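Side-chain contacts in CELL division protein FTSZ (Haloferax volcanii, PDB 4B46), which binds guanine nucleotide as a tubulin-like GTPase and controls cell shape, being essential for the rod-shaped cell type that swims efficiently: residues 20-23 with 24-28; 49-52 with 53-56; 120-123 with 124-128; 155-158 with 159-163; 309-312 with 313-317. All coordinates share one frame; numbering follows the deposited sequence.

Contact 1. Residues 20-23 with 24-28; sequences VEYD and RERNA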
loop_
_atom_site.group_PDB
_atom_site.type_symbol
_atom_site.label_atom_id
_atom_site.label_comp_id
_atom_site.label_asym_id
_atom_site.label_seq_id
_atom_site.Cartn_x
_atom_site.Cartn_y
_atom_site.Cartn_z
ATOM N N VAL A 20 5.833 -9.757 -4.904
ATOM C CA VAL A 20 6.938 -10.714 -4.894
ATOM C C VAL A 20 7.522 -10.891 -6.293
ATOM O O VAL A 20 8.737 -10.929 -6.469
ATOM C CB VAL A 20 6.505 -12.091 -4.335
ATOM C CG1 VAL A 20 7.608 -13.124 -4.536
ATOM C CG2 VAL A 20 6.146 -11.973 -2.860
ATOM N N GLU A 21 6.652 -10.989 -7.294
ATOM C CA GLU A 21 7.099 -11.156 -8.678
ATOM C C GLU A 21 7.835 -9.913 -9.194
ATOM O O GLU A 21 8.857 -10.012 -9.874
ATOM C CB GLU A 21 5.907 -11.491 -9.582
ATOM C CG GLU A 21 6.245 -11.623 -11.056
ATOM C CD GLU A 21 4.996 -11.697 -11.917
ATOM O OE1 GLU A 21 4.309 -10.662 -12.069
ATOM O OE2 GLU A 21 4.694 -12.794 -12.436
ATOM N N TYR A 22 7.300 -8.743 -8.864
ATOM C CA TYR A 22 7.901 -7.472 -9.241
ATOM C C TYR A 22 9.297 -7.330 -8.641
ATOM O O TYR A 22 10.255 -6.938 -9.320
ATOM C CB TYR A 22 7.020 -6.357 -8.704
ATOM C CG TYR A 22 7.595 -4.961 -8.809
ATOM C CD1 TYR A 22 8.432 -4.455 -7.822
ATOM C CD2 TYR A 22 7.267 -4.135 -9.880
ATOM C CE1 TYR A 22 8.954 -3.181 -7.917
ATOM C CE2 TYR A 22 7.779 -2.852 -9.979
ATOM C CZ TYR A 22 8.619 -2.383 -8.997
ATOM O OH TYR A 22 9.134 -1.115 -9.087
ATOM N N ASP A 23 9.380 -7.628 -7.349
ATOM C CA ASP A 23 10.608 -7.526 -6.578
ATOM C C ASP A 23 11.665 -8.473 -7.127
ATOM O O ASP A 23 12.844 -8.127 -7.210
ATOM C CB ASP A 23 10.312 -7.876 -5.118
ATOM C CG ASP A 23 11.479 -7.603 -4.202
ATOM O OD1 ASP A 23 12.064 -6.508 -4.293
ATOM O OD2 ASP A 23 11.802 -8.477 -3.377
ATOM N N ARG A 24 11.226 -9.668 -7.505
ATOM C CA ARG A 24 12.102 -10.693 -8.056
ATOM C C ARG A 24 12.609 -10.317 -9.454
ATOM O O ARG A 24 13.794 -10.480 -9.758
ATOM C CB ARG A 24 11.353 -12.031 -8.090
ATOM C CG ARG A 24 12.209 -13.259 -8.311
ATOM C CD ARG A 24 11.455 -14.516 -7.881
ATOM N NE ARG A 24 11.182 -14.522 -6.443
ATOM C CZ ARG A 24 10.381 -15.389 -5.829
ATOM N NH1 ARG A 24 9.756 -16.332 -6.520
ATOM N NH2 ARG A 24 10.202 -15.310 -4.519
ATOM N N GLU A 25 11.713 -9.805 -10.299
ATOM C CA GLU A 25 12.072 -9.410 -11.666
ATOM C C GLU A 25 13.121 -8.309 -11.697
ATOM O O GLU A 25 13.923 -8.230 -12.622
ATOM C CB GLU A 25 10.837 -8.915 -12.433
ATOM C CG GLU A 25 9.895 -10.002 -12.911
ATOM C CD GLU A 25 8.613 -9.437 -13.508
ATOM O OE1 GLU A 25 8.399 -8.208 -13.415
ATOM O OE2 GLU A 25 7.820 -10.224 -14.065
ATOM N N ARG A 26 13.088 -7.442 -10.692
ATOM C CA ARG A 26 13.950 -6.267 -10.672
ATOM C C ARG A 26 15.075 -6.395 -9.663
ATOM O O ARG A 26 15.921 -5.506 -9.568
ATOM C CB ARG A 26 13.124 -5.023 -10.362
ATOM C CG ARG A 26 12.082 -4.752 -11.420
ATOM C CD ARG A 26 11.086 -3.700 -10.993
ATOM N NE ARG A 26 10.257 -3.282 -12.121
ATOM C CZ ARG A 26 9.317 -4.036 -12.681
ATOM N NH1 ARG A 26 9.075 -5.259 -12.219
ATOM N NH2 ARG A 26 8.612 -3.567 -13.703
ATOM N N ASN A 27 15.080 -7.498 -8.916
ATOM C CA ASN A 27 16.070 -7.705 -7.866
ATOM C C ASN A 27 16.089 -6.489 -6.952
ATOM O O ASN A 27 17.151 -5.970 -6.608
ATOM C CB ASN A 27 17.453 -7.930 -8.480
ATOM C CG ASN A 27 18.438 -8.527 -7.496
ATOM O OD1 ASN A 27 18.069 -9.336 -6.642
ATOM N ND2 ASN A 27 19.701 -8.129 -7.607
ATOM N N ALA A 28 14.899 -6.025 -6.583
ATOM C CA ALA A 28 14.749 -4.770 -5.855
ATOM C C ALA A 28 15.075 -4.895 -4.366
ATOM O O ALA A 28 15.320 -3.892 -3.694
ATOM C CB ALA A 28 13.345 -4.213 -6.049
#
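Arg-24, Glu-25 and Arg-26 give their backbone N-H groups to the carbonyls of Val-20, Glu-21 and Tyr-22 in the last turns of helix 9-26, which closes with a Schellman motif: Ala-28 N reaches back to Asp-23 O (3.0 Å) and Asn-27, with positive phi, is the C-prime residue. The main side-chain pair is Tyr-22 and Arg-26. The arginine runs extended from CG to NE across one face of the phenol ring, and its CD makes a CH-pi contact 3.6 Å from the ring centroid of Tyr-22. Beyond CD the guanidinium lies almost flat on the rim, the two planes 10° apart, with Arg-26 NH1 3.2 Å from Tyr-22 CD2. The same NH1 forms a salt bridge with Glu-25 OE1, its hydrogen bond weak. Tyr-22 swings its ring anti to the backbone N (chi1 171°), where Val-191 and Asn-192 of helix 179-198 also touch it. Two residues earlier on the helix, Val-20 CG1 sits over one face of the Arg-24 guanidinium, 3.4 Å from NH2 of Arg-24. Asp-23 OD1 packs against Ala-28 CB, while its carboxylate accepts the amides of Ile-30 and Val-31 and so ties the helix end to the next strand of the beta-alpha-beta unit. Glu-21 OE1 and Glu-25 OE2 come within 4.1 Å, a proximity of like charges that the nearby Arg-26 would probably ease.

Contact 2. Residues 49-52 with 53-56; sequences NIPK and DQRV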
loop_
_atom_site.group_PDB
_atom_site.type_symbol
_atom_site.label_atom_id
_atom_site.label_comp_id
_atom_site.label_asym_id
_atom_site.label_seq_id
_atom_site.Cartn_x
_atom_site.Cartn_y
_atom_site.Cartn_z
ATOM N N ASN A 49 3.613 -17.190 -6.042
ATOM C CA ASN A 49 4.947 -16.757 -5.645
ATOM C C ASN A 49 5.200 -16.834 -4.149
ATOM O O ASN A 49 6.339 -16.800 -3.702
ATOM C CB ASN A 49 5.169 -15.330 -6.132
ATOM C CG ASN A 49 4.897 -15.184 -7.607
ATOM O OD1 ASN A 49 5.480 -15.894 -8.419
ATOM N ND2 ASN A 49 3.983 -14.291 -7.961
ATOM N N ILE A 50 4.132 -16.918 -3.373
ATOM C CA ILE A 50 4.255 -17.015 -1.931
ATOM C C ILE A 50 4.446 -18.478 -1.538
ATOM O O ILE A 50 3.668 -19.333 -1.942
ATOM C CB ILE A 50 3.022 -16.400 -1.250
ATOM C CG1 ILE A 50 2.929 -14.916 -1.636
ATOM C CG2 ILE A 50 3.082 -16.595 0.257
ATOM C CD1 ILE A 50 1.783 -14.170 -1.034
ATOM N N PRO A 51 5.509 -18.774 -0.771
ATOM C CA PRO A 51 5.805 -20.157 -0.367
ATOM C C PRO A 51 4.606 -20.825 0.312
ATOM O O PRO A 51 3.909 -20.172 1.084
ATOM C CB PRO A 51 6.955 -19.990 0.632
ATOM C CG PRO A 51 7.599 -18.693 0.261
ATOM C CD PRO A 51 6.473 -17.811 -0.208
ATOM N N LYS A 52 4.371 -22.101 0.025
ATOM C CA LYS A 52 3.207 -22.806 0.565
ATOM C C LYS A 52 3.180 -22.770 2.087
ATOM O O LYS A 52 2.123 -22.660 2.695
ATOM C CB LYS A 52 3.162 -24.254 0.068
ATOM C CG LYS A 52 3.226 -24.387 -1.446
ATOM C CD LYS A 52 2.897 -25.804 -1.897
ATOM C CE LYS A 52 3.151 -25.982 -3.387
ATOM N NZ LYS A 52 2.405 -24.984 -4.199
ATOM N N ASP A 53 4.358 -22.843 2.692
ATOM C CA ASP A 53 4.494 -22.754 4.141
ATOM C C ASP A 53 4.178 -21.357 4.689
ATOM O O ASP A 53 4.024 -21.186 5.897
ATOM C CB ASP A 53 5.905 -23.185 4.557
ATOM C CG ASP A 53 6.959 -22.740 3.563
ATOM O OD1 ASP A 53 7.205 -23.479 2.583
ATOM O OD2 ASP A 53 7.534 -21.648 3.753
ATOM N N GLN A 54 4.077 -20.363 3.808
ATOM C CA GLN A 54 3.728 -19.003 4.231
ATOM C C GLN A 54 2.304 -18.617 3.821
ATOM O O GLN A 54 1.932 -17.438 3.841
ATOM C CB GLN A 54 4.733 -17.992 3.673
ATOM C CG GLN A 54 6.188 -18.419 3.795
ATOM C CD GLN A 54 6.834 -17.947 5.080
ATOM O OE1 GLN A 54 6.217 -17.959 6.147
ATOM N NE2 GLN A 54 8.086 -17.521 4.983
ATOM N N ARG A 55 1.517 -19.616 3.437
ATOM C CA ARG A 55 0.098 -19.426 3.167
ATOM C C ARG A 55 -0.693 -19.976 4.347
ATOM O O ARG A 55 -0.669 -21.172 4.597
ATOM C CB ARG A 55 -0.292 -20.165 1.889
ATOM C CG ARG A 55 0.401 -19.641 0.638
ATOM C CD ARG A 55 0.086 -20.499 -0.578
ATOM N NE ARG A 55 1.111 -20.337 -1.603
ATOM C CZ ARG A 55 1.030 -20.818 -2.839
ATOM N NH1 ARG A 55 -0.043 -21.494 -3.223
ATOM N NH2 ARG A 55 2.023 -20.611 -3.693
ATOM N N VAL A 56 -1.375 -19.108 5.083
ATOM C CA VAL A 56 -2.044 -19.536 6.302
ATOM C C VAL A 56 -3.551 -19.524 6.139
ATOM O O VAL A 56 -4.141 -18.481 5.861
ATOM C CB VAL A 56 -1.706 -18.623 7.493
ATOM C CG1 VAL A 56 -2.214 -19.246 8.795
ATOM C CG2 VAL A 56 -0.219 -18.374 7.565
HETATM O O HOH W 1 2.495 -22.520 -5.976
#
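Arg-55 grips the carbonyl oxygen of Ile-50 side-on, through NE and NH2 together. The bonds from Arg-55 NH2 and Arg-55 NE to Ile-50 O measure 2.7 and 2.8 Å, and the oxygen lies in the guanidinium plane; NH2 also lies in the carbonyl plane, whereas NE stands above it. Two backbone bonds fold the turn, Gln-54 N to Pro-51 O and Arg-55 N to Lys-52 O (3.2 Å), bringing Arg-55 into strand 55-57. Packing is modest: Ile-50 CG2 meets Gln-54 CB at 4.0 Å, and Pro-51 CB touches Asp-53 OD2. Among the charges, Lys-52 NZ stands 4.4 Å from Arg-55 NH1, and water 1 accepts from Arg-55 NH2 and, weakly, from Lys-52 NZ. A leucine in place of Arg-55 would probably leave Ile-50 O without either donor and free the loop to shift. Two donors on one oxygen, with a weak bond from Arg-55 NH1 to Leu-44 O besides, should hold the guanidinium against turning and tie the loop to the start of this outermost strand.

Contact 3. Residues 120-123 with 124-128; sequences AKHL and KRIYT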
loop_
_atom_site.group_PDB
_atom_site.type_symbol
_atom_site.label_atom_id
_atom_site.label_comp_id
_atom_site.label_asym_id
_atom_site.label_seq_id
_atom_site.Cartn_x
_atom_site.Cartn_y
_atom_site.Cartn_z
ATOM N N ALA A 120 -2.677 -6.073 12.453
ATOM C CA ALA A 120 -1.834 -4.888 12.663
ATOM C C ALA A 120 -1.630 -4.625 14.149
ATOM O O ALA A 120 -0.518 -4.355 14.593
ATOM C CB ALA A 120 -2.418 -3.652 11.964
ATOM N N LYS A 121 -2.716 -4.720 14.913
ATOM C CA LYS A 121 -2.671 -4.542 16.357
ATOM C C LYS A 121 -1.774 -5.598 17.019
ATOM O O LYS A 121 -0.962 -5.281 17.891
ATOM C CB LYS A 121 -4.089 -4.605 16.936
ATOM C CG LYS A 121 -4.163 -4.188 18.392
ATOM C CD LYS A 121 -5.576 -4.294 18.942
ATOM C CE LYS A 121 -5.606 -3.916 20.417
ATOM N NZ LYS A 121 -6.919 -4.205 21.054
ATOM N N HIS A 122 -1.925 -6.848 16.591
ATOM C CA HIS A 122 -1.119 -7.955 17.108
ATOM C C HIS A 122 0.368 -7.708 16.847
ATOM O O HIS A 122 1.212 -7.909 17.730
ATOM C CB HIS A 122 -1.578 -9.263 16.454
ATOM C CG HIS A 122 -0.624 -10.406 16.625
ATOM N ND1 HIS A 122 -0.645 -11.240 17.721
ATOM C CD2 HIS A 122 0.364 -10.866 15.821
ATOM C CE1 HIS A 122 0.300 -12.156 17.596
ATOM N NE2 HIS A 122 0.930 -11.948 16.455
ATOM N N LEU A 123 0.687 -7.269 15.633
ATOM C CA LEU A 123 2.076 -7.003 15.265
ATOM C C LEU A 123 2.714 -5.873 16.082
ATOM O O LEU A 123 3.862 -5.993 16.530
ATOM C CB LEU A 123 2.190 -6.697 13.779
ATOM C CG LEU A 123 1.909 -7.867 12.840
ATOM C CD1 LEU A 123 1.924 -7.406 11.380
ATOM C CD2 LEU A 123 2.929 -8.957 13.074
ATOM N N LYS A 124 1.977 -4.784 16.283
ATOM C CA LYS A 124 2.494 -3.655 17.067
ATOM C C LYS A 124 2.699 -4.042 18.525
ATOM O O LYS A 124 3.509 -3.444 19.243
ATOM C CB LYS A 124 1.554 -2.444 16.958
ATOM C CG LYS A 124 1.729 -1.672 15.650
ATOM C CD LYS A 124 1.005 -0.325 15.652
ATOM C CE LYS A 124 1.535 0.608 16.720
ATOM N NZ LYS A 124 2.986 0.874 16.536
ATOM N N ARG A 125 1.967 -5.066 18.952
ATOM C CA ARG A 125 2.009 -5.511 20.335
ATOM C C ARG A 125 3.269 -6.323 20.645
ATOM O O ARG A 125 3.769 -6.307 21.771
ATOM C CB ARG A 125 0.769 -6.354 20.622
ATOM C CG ARG A 125 0.087 -6.041 21.918
ATOM C CD ARG A 125 -1.353 -6.546 21.904
ATOM N NE ARG A 125 -1.966 -6.435 23.220
ATOM C CZ ARG A 125 -2.176 -7.461 24.029
ATOM N NH1 ARG A 125 -1.844 -8.687 23.645
ATOM N NH2 ARG A 125 -2.733 -7.263 25.214
ATOM N N ILE A 126 3.778 -7.047 19.654
ATOM C CA ILE A 126 4.913 -7.931 19.909
ATOM C C ILE A 126 6.218 -7.490 19.242
ATOM O O ILE A 126 7.296 -7.888 19.685
ATOM C CB ILE A 126 4.598 -9.417 19.558
ATOM C CG1 ILE A 126 4.798 -9.676 18.067
ATOM C CG2 ILE A 126 3.170 -9.793 19.996
ATOM C CD1 ILE A 126 4.397 -11.073 17.645
ATOM N N TYR A 127 6.125 -6.677 18.187
ATOM C CA TYR A 127 7.318 -6.178 17.505
ATOM C C TYR A 127 7.463 -4.671 17.679
ATOM O O TYR A 127 6.484 -3.974 17.935
ATOM C CB TYR A 127 7.292 -6.511 16.008
ATOM C CG TYR A 127 7.256 -7.988 15.704
ATOM C CD1 TYR A 127 8.312 -8.821 16.064
ATOM C CD2 TYR A 127 6.168 -8.554 15.050
ATOM C CE1 TYR A 127 8.279 -10.180 15.790
ATOM C CE2 TYR A 127 6.125 -9.905 14.767
ATOM C CZ TYR A 127 7.180 -10.712 15.134
ATOM O OH TYR A 127 7.132 -12.054 14.850
ATOM N N THR A 128 8.686 -4.174 17.529
ATOM C CA THR A 128 8.952 -2.748 17.687
ATOM C C THR A 128 9.223 -2.025 16.368
ATOM O O THR A 128 9.337 -0.804 16.351
ATOM C CB THR A 128 10.120 -2.492 18.666
ATOM O OG1 THR A 128 11.252 -3.276 18.273
ATOM C CG2 THR A 128 9.723 -2.879 20.082
#
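Leu-123 and Tyr-127, one helical turn apart, make the main apolar contact: Leu-123 CD2 comes to the edge of the phenol ring, close to its plane, 3.7 Å from Tyr-127 CE2. Beside them His-122 and Ile-126 cross at a slant, His-122 NE2 lying 3.8 Å from Ile-126 CD1. Ile-126 sets CG1 between its backbone N and carbonyl carbon (chi1 83°), which places that branch over one face of the Tyr-127 ring. The ring thus has isoleucine on a face and leucine at an edge.

The backbone positions these groups at the C-terminal end of helix 111-126. Leu-123 O accepts two bonds, from Tyr-127 N at 2.9 Å, nearly along the C=O axis, and from Ile-126 N at 3.3 Å, well above the carbonyl plane. Arg-125 N is shared weakly between Lys-121 O and His-122 O, and His-122 O also takes a weak bond from Ile-126 N, a mix of i-3 and i-4 bonding at the helix end; Tyr-127 is the first residue to leave helical geometry.

Farther out, Gln-87 of helix 83-90 clasps both aromatic side chains, its OE1 bonded to His-122 NE2 and its NE2 to Tyr-127 OH, and Phe-101 stacks on the tyrosine. The histidine and tyrosine therefore pair their polar atoms with a single amide while the tyrosine ring packs on aliphatic side chains, joining this helix end to helix 83-90.

Contact 4. Residues 155-158 with 159-163; sequences QTFV and REVDN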
loop_
_atom_site.group_PDB
_atom_site.type_symbol
_atom_site.label_atom_id
_atom_site.label_comp_id
_atom_site.label_asym_id
_atom_site.label_seq_id
_atom_site.Cartn_x
_atom_site.Cartn_y
_atom_site.Cartn_z
ATOM N N GLN A 155 -11.965 2.731 9.603
ATOM C CA GLN A 155 -11.959 3.354 10.926
ATOM C C GLN A 155 -11.018 2.615 11.869
ATOM O O GLN A 155 -10.262 3.237 12.608
ATOM C CB GLN A 155 -13.362 3.359 11.541
ATOM C CG GLN A 155 -14.411 4.107 10.745
ATOM C CD GLN A 155 -14.294 5.610 10.884
ATOM O OE1 GLN A 155 -13.963 6.310 9.928
ATOM N NE2 GLN A 155 -14.572 6.116 12.081
ATOM N N THR A 156 -11.067 1.287 11.831
ATOM C CA THR A 156 -10.275 0.476 12.755
ATOM C C THR A 156 -8.840 0.354 12.281
ATOM O O THR A 156 -7.901 0.517 13.064
ATOM C CB THR A 156 -10.865 -0.940 12.910
ATOM O OG1 THR A 156 -12.257 -0.836 13.207
ATOM C CG2 THR A 156 -10.168 -1.696 14.047
ATOM N N PHE A 157 -8.674 0.056 10.995
ATOM C CA PHE A 157 -7.343 -0.137 10.403
ATOM C C PHE A 157 -6.429 1.083 10.607
ATOM O O PHE A 157 -5.253 0.942 10.967
ATOM C CB PHE A 157 -7.500 -0.411 8.904
ATOM C CG PHE A 157 -6.363 -1.173 8.285
ATOM C CD1 PHE A 157 -5.339 -1.691 9.060
ATOM C CD2 PHE A 157 -6.340 -1.395 6.920
ATOM C CE1 PHE A 157 -4.299 -2.407 8.477
ATOM C CE2 PHE A 157 -5.302 -2.102 6.330
ATOM C CZ PHE A 157 -4.273 -2.603 7.118
ATOM N N VAL A 158 -6.970 2.279 10.373
ATOM C CA VAL A 158 -6.161 3.494 10.434
ATOM C C VAL A 158 -5.650 3.717 11.855
ATOM O O VAL A 158 -4.570 4.266 12.061
ATOM C CB VAL A 158 -6.931 4.736 9.893
ATOM C CG1 VAL A 158 -7.983 5.198 10.883
ATOM C CG2 VAL A 158 -5.965 5.878 9.565
ATOM N N ARG A 159 -6.416 3.250 12.833
ATOM C CA ARG A 159 -6.050 3.415 14.230
ATOM C C ARG A 159 -5.033 2.382 14.714
ATOM O O ARG A 159 -4.399 2.578 15.751
ATOM C CB ARG A 159 -7.302 3.387 15.113
ATOM C CG ARG A 159 -8.098 4.689 15.084
ATOM C CD ARG A 159 -9.534 4.476 15.540
ATOM N NE ARG A 159 -10.319 5.712 15.558
ATOM C CZ ARG A 159 -10.832 6.305 14.479
ATOM N NH1 ARG A 159 -10.635 5.794 13.272
ATOM N NH2 ARG A 159 -11.538 7.422 14.609
ATOM N N GLU A 160 -4.866 1.291 13.971
ATOM C CA GLU A 160 -4.001 0.192 14.434
ATOM C C GLU A 160 -2.647 0.118 13.749
ATOM O O GLU A 160 -1.806 -0.683 14.137
ATOM C CB GLU A 160 -4.700 -1.164 14.264
ATOM C CG GLU A 160 -6.034 -1.296 15.000
ATOM C CD GLU A 160 -5.925 -1.115 16.504
ATOM O OE1 GLU A 160 -4.808 -1.183 17.060
ATOM O OE2 GLU A 160 -6.974 -0.905 17.137
ATOM N N VAL A 161 -2.443 0.924 12.714
ATOM C CA VAL A 161 -1.146 0.972 12.042
ATOM C C VAL A 161 -0.408 2.277 12.339
ATOM O O VAL A 161 -1.013 3.264 12.759
ATOM C CB VAL A 161 -1.297 0.839 10.523
ATOM C CG1 VAL A 161 -1.779 -0.565 10.161
ATOM C CG2 VAL A 161 -2.257 1.904 9.978
ATOM N N ASP A 162 0.895 2.297 12.098
ATOM C CA ASP A 162 1.644 3.555 12.216
ATOM C C ASP A 162 1.279 4.547 11.108
ATOM O O ASP A 162 1.391 5.756 11.285
ATOM C CB ASP A 162 3.143 3.282 12.251
ATOM C CG ASP A 162 3.534 2.436 13.452
ATOM O OD1 ASP A 162 3.240 2.863 14.584
ATOM O OD2 ASP A 162 4.081 1.333 13.265
ATOM N N ASN A 163 0.816 4.020 9.980
ATOM C CA ASN A 163 0.374 4.838 8.858
ATOM C C ASN A 163 -0.396 3.947 7.901
ATOM O O ASN A 163 -0.033 2.795 7.674
ATOM C CB ASN A 163 1.566 5.483 8.128
ATOM C CG ASN A 163 1.147 6.647 7.227
ATOM O OD1 ASN A 163 0.435 6.466 6.223
ATOM N ND2 ASN A 163 1.595 7.852 7.584
HETATM O O HOH W 2 -2.249 5.672 11.140
#
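Arg-159 hydrogen-bonds through its side chain to a carbonyl near the end of helix 144-160 while Phe-157 packs on Val-161, in a local helix-end contact just ahead of strand 163-168 in a beta-alpha-beta unit of the GTPase domain. The arginine doubles back beside Gln-155, its chain extended from CG to NE, and NH1 bonds to Gln-155 O at 2.7 Å, the oxygen tilted 22° out of the guanidinium plane. Val-158 CG1 touches the same nitrogen, 3.6 Å from Arg-159 NH1. Phe-157 O receives Glu-160 N at 3.0 Å and, more weakly, Val-161 N, so the helical bonding is already loosening. Phe-157 throws its ring anti to the backbone N (chi1 -156°), and its CE1 meets Val-161 CG1 at 3.5 Å; Ala-116 of helix 111-126 and Leu-164 also touch the ring, and Val-161 packs on Ala-120 of that same helix. A glycine at Val-161 would probably open a gap beside the Phe-157 ring and against Ala-120, leaving the ring freer to shift. Water 2 lies 2.9 Å from Val-158 O and 3.2 Å from Val-161 O.

Contact 5. Residues 309-312 with 313-317; sequences KGIE and RGRKW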
loop_
_atom_site.group_PDB
_atom_site.type_symbol
_atom_site.label_atom_id
_atom_site.label_comp_id
_atom_site.label_asym_id
_atom_site.label_seq_id
_atom_site.Cartn_x
_atom_site.Cartn_y
_atom_site.Cartn_z
ATOM N N LYS A 309 20.076 18.763 -9.020
ATOM C CA LYS A 309 19.353 19.998 -9.284
ATOM C C LYS A 309 17.859 19.766 -9.516
ATOM O O LYS A 309 17.026 20.530 -9.033
ATOM C CB LYS A 309 19.975 20.717 -10.482
ATOM C CG LYS A 309 19.468 22.130 -10.707
ATOM C CD LYS A 309 20.362 22.872 -11.695
ATOM C CE LYS A 309 19.844 24.274 -11.962
ATOM N NZ LYS A 309 20.802 25.075 -12.777
ATOM N N GLY A 310 17.525 18.713 -10.253
ATOM C CA GLY A 310 16.133 18.420 -10.552
ATOM C C GLY A 310 15.379 18.107 -9.284
ATOM O O GLY A 310 14.254 18.562 -9.081
ATOM N N ILE A 311 16.033 17.348 -8.413
ATOM C CA ILE A 311 15.446 16.922 -7.154
ATOM C C ILE A 311 15.253 18.100 -6.212
ATOM O O ILE A 311 14.198 18.237 -5.588
ATOM C CB ILE A 311 16.314 15.821 -6.490
ATOM C CG1 ILE A 311 16.316 14.567 -7.373
ATOM C CG2 ILE A 311 15.813 15.504 -5.092
ATOM C CD1 ILE A 311 17.034 13.376 -6.779
ATOM N N GLU A 312 16.267 18.956 -6.120
ATOM C CA GLU A 312 16.162 20.167 -5.301
ATOM C C GLU A 312 15.050 21.102 -5.788
ATOM O O GLU A 312 14.228 21.551 -4.989
ATOM C CB GLU A 312 17.504 20.895 -5.204
ATOM C CG GLU A 312 18.522 20.158 -4.327
ATOM C CD GLU A 312 17.945 19.769 -2.965
ATOM O OE1 GLU A 312 17.701 20.676 -2.140
ATOM O OE2 GLU A 312 17.734 18.561 -2.721
ATOM N N ARG A 313 15.014 21.386 -7.088
ATOM C CA ARG A 313 13.905 22.157 -7.655
ATOM C C ARG A 313 12.580 21.444 -7.415
ATOM O O ARG A 313 11.561 22.082 -7.144
ATOM C CB ARG A 313 14.092 22.391 -9.155
ATOM C CG ARG A 313 15.174 23.405 -9.515
ATOM C CD ARG A 313 15.204 23.638 -11.013
ATOM N NE ARG A 313 16.109 24.723 -11.375
ATOM C CZ ARG A 313 16.449 25.029 -12.623
ATOM N NH1 ARG A 313 15.968 24.319 -13.636
ATOM N NH2 ARG A 313 17.278 26.041 -12.857
ATOM N N GLY A 314 12.593 20.116 -7.507
ATOM C CA GLY A 314 11.377 19.346 -7.310
ATOM C C GLY A 314 10.834 19.485 -5.896
ATOM O O GLY A 314 9.628 19.654 -5.696
ATOM N N ARG A 315 11.731 19.422 -4.911
ATOM C CA ARG A 315 11.347 19.588 -3.510
ATOM C C ARG A 315 10.729 20.963 -3.255
ATOM O O ARG A 315 9.697 21.073 -2.586
ATOM C CB ARG A 315 12.554 19.379 -2.581
ATOM C CG ARG A 315 13.049 17.943 -2.490
ATOM C CD ARG A 315 14.314 17.864 -1.622
ATOM N NE ARG A 315 14.054 18.309 -0.254
ATOM C CZ ARG A 315 14.935 18.960 0.501
ATOM N NH1 ARG A 315 16.139 19.242 0.021
ATOM N NH2 ARG A 315 14.610 19.330 1.734
ATOM N N LYS A 316 11.365 22.012 -3.766
ATOM C CA LYS A 316 10.813 23.362 -3.608
ATOM C C LYS A 316 9.431 23.482 -4.243
ATOM O O LYS A 316 8.512 24.046 -3.653
ATOM C CB LYS A 316 11.741 24.419 -4.208
ATOM C CG LYS A 316 13.020 24.622 -3.421
ATOM C CD LYS A 316 13.859 25.740 -4.012
ATOM C CE LYS A 316 15.057 26.042 -3.129
ATOM N NZ LYS A 316 15.925 27.095 -3.740
ATOM N N TRP A 317 9.290 22.957 -5.451
ATOM C CA TRP A 317 8.005 23.019 -6.138
ATOM C C TRP A 317 6.921 22.258 -5.349
ATOM O O TRP A 317 5.796 22.739 -5.195
ATOM C CB TRP A 317 8.140 22.521 -7.582
ATOM C CG TRP A 317 6.885 22.683 -8.407
ATOM C CD1 TRP A 317 6.534 23.763 -9.172
ATOM C CD2 TRP A 317 5.817 21.735 -8.544
ATOM N NE1 TRP A 317 5.315 23.541 -9.775
ATOM C CE2 TRP A 317 4.856 22.303 -9.406
ATOM C CE3 TRP A 317 5.580 20.458 -8.019
ATOM C CZ2 TRP A 317 3.678 21.642 -9.754
ATOM C CZ3 TRP A 317 4.410 19.802 -8.371
ATOM C CH2 TRP A 317 3.472 20.399 -9.230
#
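Arg-313 runs back alongside Lys-309, one turn earlier, and can be followed outward from CB. CB and CG each lie 3.5 Å from Lys-309 O, the carbonyl that also receives Arg-313 N in a nearly straight helical bond. CG is anti to the carbonyl carbon (chi1 -73°) and the chain continues extended, so CD still skirts the same oxygen at 4.1 Å before NE and CZ pass on to the lysine's CE. At the tip, Lys-309 CE lies over one face of the guanidinium, toward its rim, and is 3.2 Å from Arg-313 NH2. The two cationic ends point the same way, with Lys-309 NZ 3.7 Å from Arg-313 NH2, a closeness of like charge that would probably cost some energy; Thr-268 of helix 265-280 touches both side chains.

Helix 308-322, which carries the pair, is the crossover of a beta-alpha-beta unit between strands 294-301 and 326-333 in the C-terminal domain. Its buried residues Gly-310 and Gly-314 are joined by the helical bond from Gly-314 N to Gly-310 O.

Elsewhere round the helix, Glu-312 and Arg-315 form a salt bridge, Glu-312 OE1 to Arg-315 NH1 at 3.0 Å. The same nitrogen makes a weak hydrogen bond to Glu-312 OE2, and the carboxylate and guanidinium planes are turned 58° apart. Arg-315 NE bonds to Val-327 O, which directs the arginine toward the edge strand.

Overall arrangement
From the N terminus the five contacts follow in series; each is a local turn or helix stretch, and none nests in or crosses another. Contact 1 ends helix 9-26 ahead of strand 31-38, and contact 2 turns the chain into strand 55-57; they touch where Val-20 and Glu-21 pack on Asn-49. Contacts 3 and 4 terminate the neighbouring helices 111-126 and 144-160 and meet directly, through the salt bridge from Lys-124 to Asp-162 and through Ala-120 on Val-161, with centres about 12 Å apart. Contact 5 lies in the C-terminal domain on helix 308-322, its centre about 42 Å from that of contact 2, across the chain's centre.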